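Local coordinates for myosin-I heavy chain (Dictyostelium discoideum, PDB 5EJQ), which is an actin-based motor, here seen through its first MyTH4-FERM tail unit, and takes part in the early steps of phagocytosis and in adhesion, at residues A[3-8]-A[141-146]; A[181-186]-A[263-268]; A[327-332]-A[439-444]. The protein carries 3 engineered substitutions. All coordinates share one frame; numbering follows the deposited sequence. Where two conformers were deposited one is given.

Overall arrangement
The three contacts follow one another along an elongated chain. Contact 1 fastens the N-terminal segment to a helix of the MyTH4 domain, contact 2 joins a loop of that domain to the ubiquitin-like first lobe of the FERM domain, and contact 3 bridges the central FERM lobe and the following one. About 25 Å separates the centres of contacts 1 and 2, about 38 Å those of contacts 2 and 3, and about 59 Å those of contacts 1 and 3, which sit on opposite sides of the chain's centre. Tyr144 of contact 1 lines the site of a bound glutamic acid, and Leu267 of contact 2 that of a bound glycine.

Contact 1: residues A[3-8]-A[141-146]; sequences QILNDE and LIKYFA. With GLU (glutamic acid), chain D.
Ile4 lays its CG2 methyl over the start of helix 142-154, where it touches CG1 of Ile142 at 3.7 Å and overlaps the methyl group of Ala146, one helical turn further on. The two isoleucine side chains cross at about a right angle. Leu5 CB lies 3.9 Å from Ala146 CB; the small residue thus takes two neighbouring side chains of the incoming segment. Beyond CB, Leu5 has CG turned away from its backbone N (chi1 180°), and with chi2 at 96° its CD1 comes to lie 4.0 Å from Lys143 CE. The lysine bends at chi3 (88°) and brings that same CE to 3.6 Å from the carbonyl O of Ile4, while its ammonium group goes on to a salt bridge with Glu9 and a hydrogen bond with Tyr13.

In the fold, an irregular N-terminal segment is laid along a helix of the all-helical MyTH4 domain, and no hydrogen bond passes directly between the two. Helix 160-179 adds to the packing, Thr177 touching Ile4 and Tyr170 touching Ala146. The Tyr144 side chain starts off away from residues 3-8; its OH stands 2.8 Å from OE2 of the bound glutamic acid, whose site also includes Tyr18 and Lys140.

Contact 2: residues A[181-186]-A[263-268]; sequences ARKQVP and LCDVLS. With GLY (glycine), chain B.
Asp265 draws three consecutive residues of the 181-186 loop onto its carboxylate. Arg182 forms a salt bridge side-on, NE and NH2 both reaching OD1 of Asp265 from one face of its plane, NE at 3.1 Å. This oxygen lies at the guanidinium edge, although the two flat groups are turned 49° against each other. Asp265 OD2 accepts a nearly straight bond from the backbone N of Lys183 (2.8 Å, 171°), entering from above the carboxylate plane, and OD1 takes a weak one from Gln184 N. One turn along, the hydroxyl OG of Ser268 donates to the carbonyl O of Val185 at 2.7 Å.

These bonds tie the loop between helices 160-179 and 188-195 of the MyTH4 domain to helix 263-277, which precedes the final strand of the ubiquitin-like FERM lobe. With an alanine at Asp265, the N-H of Lys183 would probably lose its acceptor and Arg182 its anionic partner on the FERM side.

In the next shell, Pro186 CD lies over one guanidinium face of Arg182, offset toward the rim, while NH1 of this arginine is held by Glu190 and the carbonyl of Ser133. Val185 packs on Leu91 and Leu95 of helix 80-96.

Contact 3: residues A[327-332]-A[439-444]; sequences YCKDQD and YDPATS
The hydroxyl oxygen of Ser444 is gripped by three waters, two of them at 2.6 Å from OG, and through them it is linked to Tyr327, Lys329 and Asp330 of the facing segment. The first water donates to the carbonyl O of Tyr327 at 2.7 Å and is also bonded to Tyr439 OH, lying at the edge of the tyrosine ring in its plane. The second accepts from the backbone N of Lys329 and donates to the carbonyl O of Pro441 (2.6 Å). A third links OG to OD2 of Asp330, whose other carboxylate oxygen, OD1, caps the N-terminus of helix 331-346 at the N of Tyr333.

Residues 439-444 form the end of a strand and the turn of a beta hairpin between strands 435-440 and 445-450, in the FERM lobe that follows the central one. An Asx turn shapes it: Asp440 OD1 accepts from Ala442 N at 3.0 Å. Ser444 closes the turn with a left-handed backbone conformation.

Pro441 CB abuts Tyr327 O at 3.4 Å, and the Lys329 chain runs alongside Pro441, its NZ bonded to the carbonyl O of Ser325. No direct hydrogen bond joins residues 327-332 to residues 439-444, which implies that the polar link between the lobes here is carried by water.

Contact 1: residues A[3-8]-A[141-146]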
loop_
_atom_site.group_PDB
_atom_site.type_symbol
_atom_site.label_atom_id
_atom_site.label_comp_id
_atom_site.label_asym_id
_atom_site.label_seq_id
_atom_site.Cartn_x
_atom_site.Cartn_y
_atom_site.Cartn_z
ATOM N N GLN A 3 -3.865 -24.592 -3.725
ATOM C CA GLN A 3 -2.792 -25.313 -4.403
ATOM C C GLN A 3 -2.905 -25.081 -5.900
ATOM O O GLN A 3 -4.010 -25.105 -6.467
ATOM C CB GLN A 3 -2.828 -26.818 -4.086
ATOM C CG GLN A 3 -2.534 -27.173 -2.623
ATOM C CD GLN A 3 -1.069 -27.115 -2.238
ATOM O OE1 GLN A 3 -0.177 -27.555 -2.972
ATOM N NE2 GLN A 3 -0.793 -26.622 -1.039
ATOM N N ILE A 4 -1.758 -24.840 -6.535
ATOM C CA ILE A 4 -1.666 -24.620 -7.973
ATOM C C ILE A 4 -1.740 -26.032 -8.581
ATOM O O ILE A 4 -2.389 -26.263 -9.593
ATOM C CB ILE A 4 -0.307 -23.909 -8.325
ATOM C CG1 ILE A 4 -0.057 -22.595 -7.482
ATOM C CG2 ILE A 4 -0.143 -23.658 -9.830
ATOM C CD1 ILE A 4 -1.152 -21.546 -7.419
ATOM N N LEU A 5 -1.077 -26.958 -7.919
ATOM C CA LEU A 5 -0.947 -28.339 -8.332
ATOM C C LEU A 5 -1.016 -29.271 -7.133
ATOM O O LEU A 5 -0.328 -29.054 -6.131
ATOM C CB LEU A 5 0.414 -28.483 -9.038
ATOM C CG LEU A 5 0.765 -29.855 -9.555
ATOM C CD1 LEU A 5 0.412 -29.978 -10.993
ATOM C CD2 LEU A 5 2.207 -30.111 -9.374
ATOM N N ASN A 6 -1.835 -30.317 -7.243
ATOM C CA ASN A 6 -1.935 -31.353 -6.212
ATOM C C ASN A 6 -0.757 -32.313 -6.360
ATOM O O ASN A 6 -0.276 -32.527 -7.478
ATOM C CB ASN A 6 -3.270 -32.098 -6.315
ATOM C CG ASN A 6 -4.460 -31.198 -6.057
ATOM O OD1 ASN A 6 -4.393 -30.231 -5.296
ATOM N ND2 ASN A 6 -5.570 -31.471 -6.702
ATOM N N ASP A 7 -0.274 -32.875 -5.225
ATOM C CA ASP A 7 0.850 -33.821 -5.185
ATOM C C ASP A 7 0.635 -34.986 -6.130
ATOM O O ASP A 7 1.590 -35.460 -6.723
ATOM C CB ASP A 7 1.076 -34.358 -3.748
ATOM C CG ASP A 7 1.701 -33.390 -2.763
ATOM O OD1 ASP A 7 2.054 -32.260 -3.175
ATOM O OD2 ASP A 7 1.859 -33.768 -1.584
ATOM N N GLU A 8 -0.632 -35.441 -6.264
ATOM C CA GLU A 8 -1.078 -36.547 -7.138
ATOM C C GLU A 8 -0.867 -36.213 -8.627
ATOM O O GLU A 8 -0.793 -37.124 -9.448
ATOM C CB GLU A 8 -2.580 -36.852 -6.887
ATOM C CG GLU A 8 -2.929 -37.259 -5.459
ATOM C CD GLU A 8 -2.988 -36.171 -4.396
ATOM O OE1 GLU A 8 -3.590 -35.104 -4.653
ATOM O OE2 GLU A 8 -2.455 -36.403 -3.287
ATOM N N LEU A 141 1.902 -22.645 -18.745
ATOM C CA LEU A 141 3.117 -23.211 -18.127
ATOM C C LEU A 141 3.017 -23.405 -16.595
ATOM O O LEU A 141 3.692 -24.277 -16.063
ATOM C CB LEU A 141 4.339 -22.340 -18.511
ATOM C CG LEU A 141 5.704 -22.610 -17.833
ATOM C CD1 LEU A 141 6.293 -23.933 -18.262
ATOM C CD2 LEU A 141 6.678 -21.459 -18.096
ATOM N N ILE A 142 2.199 -22.588 -15.882
ATOM C CA ILE A 142 2.127 -22.555 -14.412
ATOM C C ILE A 142 2.075 -23.964 -13.732
ATOM O O ILE A 142 2.683 -24.104 -12.670
ATOM C CB ILE A 142 1.012 -21.599 -13.858
ATOM C CG1 ILE A 142 1.253 -21.277 -12.347
ATOM C CG2 ILE A 142 -0.423 -22.130 -14.136
ATOM C CD1 ILE A 142 0.537 -20.049 -11.776
ATOM N N LYS A 143 1.372 -24.976 -14.301
ATOM C CA LYS A 143 1.313 -26.298 -13.642
ATOM C C LYS A 143 2.597 -27.113 -13.880
ATOM O O LYS A 143 2.989 -27.891 -13.012
ATOM C CB LYS A 143 0.036 -27.094 -13.986
ATOM C CG LYS A 143 -1.231 -26.435 -13.397
ATOM C CD LYS A 143 -2.520 -27.227 -13.645
ATOM C CE LYS A 143 -2.788 -28.243 -12.560
ATOM N NZ LYS A 143 -3.824 -29.211 -12.996
ATOM N N TYR A 144 3.260 -26.914 -15.033
ATOM C CA TYR A 144 4.549 -27.575 -15.287
ATOM C C TYR A 144 5.601 -26.966 -14.380
ATOM O O TYR A 144 6.417 -27.700 -13.852
ATOM C CB TYR A 144 4.976 -27.451 -16.748
ATOM C CG TYR A 144 4.104 -28.256 -17.678
ATOM C CD1 TYR A 144 2.969 -27.696 -18.259
ATOM C CD2 TYR A 144 4.426 -29.574 -18.003
ATOM C CE1 TYR A 144 2.173 -28.425 -19.138
ATOM C CE2 TYR A 144 3.638 -30.313 -18.879
ATOM C CZ TYR A 144 2.516 -29.728 -19.452
ATOM O OH TYR A 144 1.705 -30.427 -20.303
ATOM N N PHE A 145 5.576 -25.628 -14.195
ATOM C CA PHE A 145 6.490 -24.921 -13.294
ATOM C C PHE A 145 6.207 -25.304 -11.828
ATOM O O PHE A 145 7.146 -25.529 -11.068
ATOM C CB PHE A 145 6.427 -23.395 -13.500
ATOM C CG PHE A 145 7.333 -22.654 -12.546
ATOM C CD1 PHE A 145 8.722 -22.735 -12.670
ATOM C CD2 PHE A 145 6.809 -21.911 -11.504
ATOM C CE1 PHE A 145 9.560 -22.095 -11.758
ATOM C CE2 PHE A 145 7.651 -21.260 -10.604
ATOM C CZ PHE A 145 9.018 -21.356 -10.740
ATOM N N ALA A 146 4.922 -25.393 -11.435
ATOM C CA ALA A 146 4.566 -25.798 -10.072
ATOM C C ALA A 146 5.052 -27.231 -9.793
ATOM O O ALA A 146 5.539 -27.475 -8.691
ATOM C CB ALA A 146 3.070 -25.676 -9.831
HETATM N N GLU D . -0.089 -26.140 -22.356
HETATM C CA GLU D . 1.298 -25.956 -22.777
HETATM C C GLU D . 1.418 -25.175 -24.102
HETATM O O GLU D . 0.925 -25.654 -25.147
HETATM C CB GLU D . 2.085 -27.289 -22.809
HETATM C CG GLU D . 1.398 -28.481 -23.457
HETATM C CD GLU D . 2.123 -29.816 -23.388
HETATM O OE1 GLU D . 1.664 -30.771 -24.056
HETATM O OE2 GLU D . 3.121 -29.929 -22.640
HETATM O OXT GLU D . 1.982 -24.059 -24.079
#

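Contact 2: residues A[181-186]-A[263-268]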
loop_
_atom_site.group_PDB
_atom_site.type_symbol
_atom_site.label_atom_id
_atom_site.label_comp_id
_atom_site.label_asym_id
_atom_site.label_seq_id
_atom_site.Cartn_x
_atom_site.Cartn_y
_atom_site.Cartn_z
ATOM N N ALA A 181 -2.397 -9.506 -9.379
ATOM C CA ALA A 181 -1.187 -8.939 -9.964
ATOM C C ALA A 181 -0.625 -7.714 -9.241
ATOM O O ALA A 181 -1.350 -6.978 -8.558
ATOM C CB ALA A 181 -1.421 -8.613 -11.435
ATOM N N ARG A 182 0.683 -7.504 -9.415
ATOM C CA ARG A 182 1.395 -6.348 -8.889
ATOM C C ARG A 182 1.693 -5.433 -10.076
ATOM O O ARG A 182 1.581 -5.862 -11.213
ATOM C CB ARG A 182 2.637 -6.762 -8.080
ATOM C CG ARG A 182 3.807 -7.308 -8.881
ATOM C CD ARG A 182 4.991 -7.627 -7.983
ATOM N NE ARG A 182 5.471 -6.452 -7.253
ATOM C CZ ARG A 182 6.343 -6.488 -6.253
ATOM N NH1 ARG A 182 6.868 -7.644 -5.860
ATOM N NH2 ARG A 182 6.708 -5.366 -5.645
ATOM N N LYS A 183 2.042 -4.180 -9.818
ATOM C CA LYS A 183 2.226 -3.162 -10.840
ATOM C C LYS A 183 3.653 -2.710 -10.998
ATOM O O LYS A 183 3.961 -2.006 -11.959
ATOM C CB LYS A 183 1.369 -1.927 -10.457
ATOM C CG LYS A 183 -0.133 -2.190 -10.317
ATOM C CD LYS A 183 -0.850 -0.871 -10.019
ATOM C CE LYS A 183 -2.310 -1.021 -9.689
ATOM N NZ LYS A 183 -2.820 0.175 -8.962
ATOM N N GLN A 184 4.495 -3.002 -10.011
ATOM C CA GLN A 184 5.866 -2.526 -9.995
ATOM C C GLN A 184 6.867 -3.655 -9.854
ATOM O O GLN A 184 6.558 -4.691 -9.266
ATOM C CB GLN A 184 6.085 -1.527 -8.831
ATOM C CG GLN A 184 5.111 -0.343 -8.777
ATOM C CD GLN A 184 5.358 0.687 -9.851
ATOM O OE1 GLN A 184 6.474 0.880 -10.321
ATOM N NE2 GLN A 184 4.316 1.374 -10.260
ATOM N N VAL A 185 8.088 -3.419 -10.363
ATOM C CA VAL A 185 9.220 -4.321 -10.233
ATOM C C VAL A 185 9.732 -4.147 -8.777
ATOM O O VAL A 185 9.866 -3.010 -8.315
ATOM C CB VAL A 185 10.310 -3.993 -11.298
ATOM C CG1 VAL A 185 11.669 -4.616 -10.950
ATOM C CG2 VAL A 185 9.854 -4.433 -12.689
ATOM N N PRO A 186 10.049 -5.244 -8.054
ATOM C CA PRO A 186 10.568 -5.101 -6.682
ATOM C C PRO A 186 11.738 -4.127 -6.531
ATOM O O PRO A 186 12.621 -4.098 -7.399
ATOM C CB PRO A 186 11.049 -6.513 -6.355
ATOM C CG PRO A 186 10.141 -7.394 -7.150
ATOM C CD PRO A 186 9.931 -6.665 -8.439
ATOM N N LEU A 263 1.659 -3.235 -0.846
ATOM C CA LEU A 263 2.527 -2.325 -0.112
ATOM C C LEU A 263 3.944 -2.296 -0.674
ATOM O O LEU A 263 4.581 -1.244 -0.634
ATOM C CB LEU A 263 2.562 -2.673 1.383
ATOM C CG LEU A 263 1.284 -2.473 2.199
ATOM C CD1 LEU A 263 1.617 -2.548 3.688
ATOM C CD2 LEU A 263 0.593 -1.119 1.882
ATOM N N CYS A 264 4.430 -3.428 -1.208
ATOM C CA CYS A 264 5.751 -3.476 -1.850
ATOM C C CYS A 264 5.811 -2.661 -3.144
ATOM O O CYS A 264 6.882 -2.180 -3.484
ATOM C CB CYS A 264 6.231 -4.907 -2.051
ATOM S SG CYS A 264 6.864 -5.670 -0.538
ATOM N N ASP A 265 4.670 -2.465 -3.824
ATOM C CA ASP A 265 4.572 -1.620 -5.020
ATOM C C ASP A 265 4.773 -0.149 -4.641
ATOM O O ASP A 265 5.459 0.564 -5.368
ATOM C CB ASP A 265 3.247 -1.847 -5.783
ATOM C CG ASP A 265 3.263 -3.087 -6.682
ATOM O OD1 ASP A 265 4.368 -3.605 -6.971
ATOM O OD2 ASP A 265 2.174 -3.516 -7.126
ATOM N N VAL A 266 4.223 0.288 -3.470
ATOM C CA VAL A 266 4.441 1.642 -2.930
ATOM C C VAL A 266 5.969 1.784 -2.645
ATOM O O VAL A 266 6.556 2.802 -2.999
ATOM C CB VAL A 266 3.581 1.919 -1.657
ATOM C CG1 VAL A 266 3.963 3.246 -0.986
ATOM C CG2 VAL A 266 2.090 1.886 -1.972
ATOM N N LEU A 267 6.617 0.746 -2.078
ATOM C CA LEU A 267 8.071 0.813 -1.821
ATOM C C LEU A 267 8.904 1.014 -3.101
ATOM O O LEU A 267 9.879 1.767 -3.060
ATOM C CB LEU A 267 8.595 -0.402 -1.028
ATOM C CG LEU A 267 8.034 -0.641 0.389
ATOM C CD1 LEU A 267 8.709 -1.857 1.024
ATOM C CD2 LEU A 267 8.232 0.571 1.283
ATOM N N SER A 268 8.550 0.337 -4.221
ATOM C CA SER A 268 9.299 0.523 -5.479
ATOM C C SER A 268 9.116 1.978 -5.972
ATOM O O SER A 268 10.082 2.594 -6.403
ATOM C CB SER A 268 8.821 -0.439 -6.561
ATOM O OG SER A 268 8.839 -1.783 -6.117
HETATM N N GLY B . 12.278 -0.191 0.741
HETATM C CA GLY B . 12.258 0.209 -0.662
HETATM C C GLY B . 12.417 1.715 -0.832
HETATM O O GLY B . 13.531 2.165 -1.180
HETATM O OXT GLY B . 11.425 2.443 -0.622
#

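Contact 3: residues A[327-332]-A[439-444]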
loop_
_atom_site.group_PDB
_atom_site.type_symbol
_atom_site.label_atom_id
_atom_site.label_comp_id
_atom_site.label_asym_id
_atom_site.label_seq_id
_atom_site.Cartn_x
_atom_site.Cartn_y
_atom_site.Cartn_z
ATOM N N TYR A 327 -9.172 22.392 5.991
ATOM C CA TYR A 327 -10.423 21.925 6.588
ATOM C C TYR A 327 -11.058 22.901 7.546
ATOM O O TYR A 327 -12.277 22.936 7.630
ATOM C CB TYR A 327 -10.213 20.583 7.319
ATOM C CG TYR A 327 -9.754 19.471 6.406
ATOM C CD1 TYR A 327 -10.504 19.100 5.297
ATOM C CD2 TYR A 327 -8.606 18.735 6.695
ATOM C CE1 TYR A 327 -10.083 18.086 4.444
ATOM C CE2 TYR A 327 -8.187 17.695 5.862
ATOM C CZ TYR A 327 -8.935 17.368 4.742
ATOM O OH TYR A 327 -8.557 16.330 3.931
ATOM N N CYS A 328 -10.239 23.609 8.335
ATOM C CA CYS A 328 -10.706 24.502 9.382
ATOM C C CYS A 328 -9.827 25.735 9.496
ATOM O O CYS A 328 -8.611 25.622 9.582
ATOM C CB CYS A 328 -10.795 23.750 10.711
ATOM S SG CYS A 328 -11.634 24.664 12.034
ATOM N N LYS A 329 -10.465 26.912 9.540
ATOM C CA LYS A 329 -9.808 28.222 9.653
ATOM C C LYS A 329 -10.366 28.964 10.870
ATOM O O LYS A 329 -10.034 30.128 11.085
ATOM C CB LYS A 329 -10.051 29.045 8.365
ATOM C CG LYS A 329 -9.448 28.408 7.123
ATOM C CD LYS A 329 -9.687 29.254 5.882
ATOM C CE LYS A 329 -8.975 28.697 4.677
ATOM N NZ LYS A 329 -9.598 27.438 4.194
ATOM N N ASP A 330 -11.230 28.280 11.659
ATOM C CA ASP A 330 -11.904 28.825 12.830
ATOM C C ASP A 330 -10.970 28.829 14.057
ATOM O O ASP A 330 -10.828 27.819 14.755
ATOM C CB ASP A 330 -13.206 28.046 13.063
ATOM C CG ASP A 330 -14.112 28.561 14.161
ATOM O OD1 ASP A 330 -13.676 29.452 14.923
ATOM O OD2 ASP A 330 -15.240 28.029 14.297
ATOM N N GLN A 331 -10.331 29.977 14.312
ATOM C CA GLN A 331 -9.345 30.133 15.387
ATOM C C GLN A 331 -9.892 29.973 16.788
ATOM O O GLN A 331 -9.175 29.443 17.628
ATOM C CB GLN A 331 -8.601 31.463 15.277
ATOM C CG GLN A 331 -7.969 31.714 13.917
ATOM C CD GLN A 331 -7.228 33.018 13.930
ATOM O OE1 GLN A 331 -6.026 33.061 13.692
ATOM N NE2 GLN A 331 -7.923 34.099 14.260
ATOM N N ASP A 332 -11.132 30.437 17.055
ATOM C CA ASP A 332 -11.757 30.287 18.369
ATOM C C ASP A 332 -12.013 28.824 18.645
ATOM O O ASP A 332 -11.806 28.387 19.776
ATOM C CB ASP A 332 -13.086 31.051 18.462
ATOM C CG ASP A 332 -12.946 32.555 18.493
ATOM O OD1 ASP A 332 -11.953 33.042 19.051
ATOM O OD2 ASP A 332 -13.868 33.245 18.003
ATOM N N TYR A 439 -18.862 21.174 1.814
ATOM C CA TYR A 439 -18.464 21.957 2.976
ATOM C C TYR A 439 -17.570 23.125 2.616
ATOM O O TYR A 439 -16.677 22.976 1.779
ATOM C CB TYR A 439 -17.739 21.039 3.974
ATOM C CG TYR A 439 -17.425 21.682 5.305
ATOM C CD1 TYR A 439 -18.402 21.799 6.288
ATOM C CD2 TYR A 439 -16.127 22.088 5.617
ATOM C CE1 TYR A 439 -18.106 22.316 7.545
ATOM C CE2 TYR A 439 -15.818 22.617 6.873
ATOM C CZ TYR A 439 -16.815 22.730 7.830
ATOM O OH TYR A 439 -16.551 23.211 9.083
ATOM N N ASP A 440 -17.800 24.284 3.279
ATOM C CA ASP A 440 -17.008 25.497 3.063
ATOM C C ASP A 440 -16.031 25.671 4.227
ATOM O O ASP A 440 -16.450 26.138 5.277
ATOM C CB ASP A 440 -17.912 26.750 2.903
ATOM C CG ASP A 440 -17.181 28.021 2.446
ATOM O OD1 ASP A 440 -15.931 28.035 2.457
ATOM O OD2 ASP A 440 -17.860 28.983 2.066
ATOM N N PRO A 441 -14.732 25.305 4.075
ATOM C CA PRO A 441 -13.783 25.495 5.192
ATOM C C PRO A 441 -13.496 26.962 5.538
ATOM O O PRO A 441 -13.002 27.220 6.629
ATOM C CB PRO A 441 -12.530 24.746 4.735
ATOM C CG PRO A 441 -12.611 24.766 3.253
ATOM C CD PRO A 441 -14.063 24.745 2.882
ATOM N N ALA A 442 -13.825 27.923 4.648
ATOM C CA ALA A 442 -13.614 29.350 4.939
ATOM C C ALA A 442 -14.616 29.914 5.956
ATOM O O ALA A 442 -14.295 30.875 6.656
ATOM C CB ALA A 442 -13.653 30.168 3.656
ATOM N N THR A 443 -15.825 29.319 6.036
ATOM C CA THR A 443 -16.921 29.765 6.917
ATOM C C THR A 443 -17.338 28.704 7.933
ATOM O O THR A 443 -18.161 28.995 8.815
ATOM C CB THR A 443 -18.130 30.213 6.073
ATOM O OG1 THR A 443 -18.617 29.103 5.306
ATOM C CG2 THR A 443 -17.802 31.395 5.147
ATOM N N SER A 444 -16.796 27.473 7.804
ATOM C CA SER A 444 -17.127 26.336 8.670
ATOM C C SER A 444 -18.597 25.918 8.525
ATOM O O SER A 444 -19.249 25.576 9.506
ATOM C CB SER A 444 -16.777 26.632 10.131
ATOM O OG SER A 444 -15.456 26.212 10.413
HETATM O O HOH W 1 -14.021 23.803 9.570
HETATM O O HOH W 2 -13.307 26.877 9.170
HETATM O O HOH W 3 -14.986 25.263 12.841
#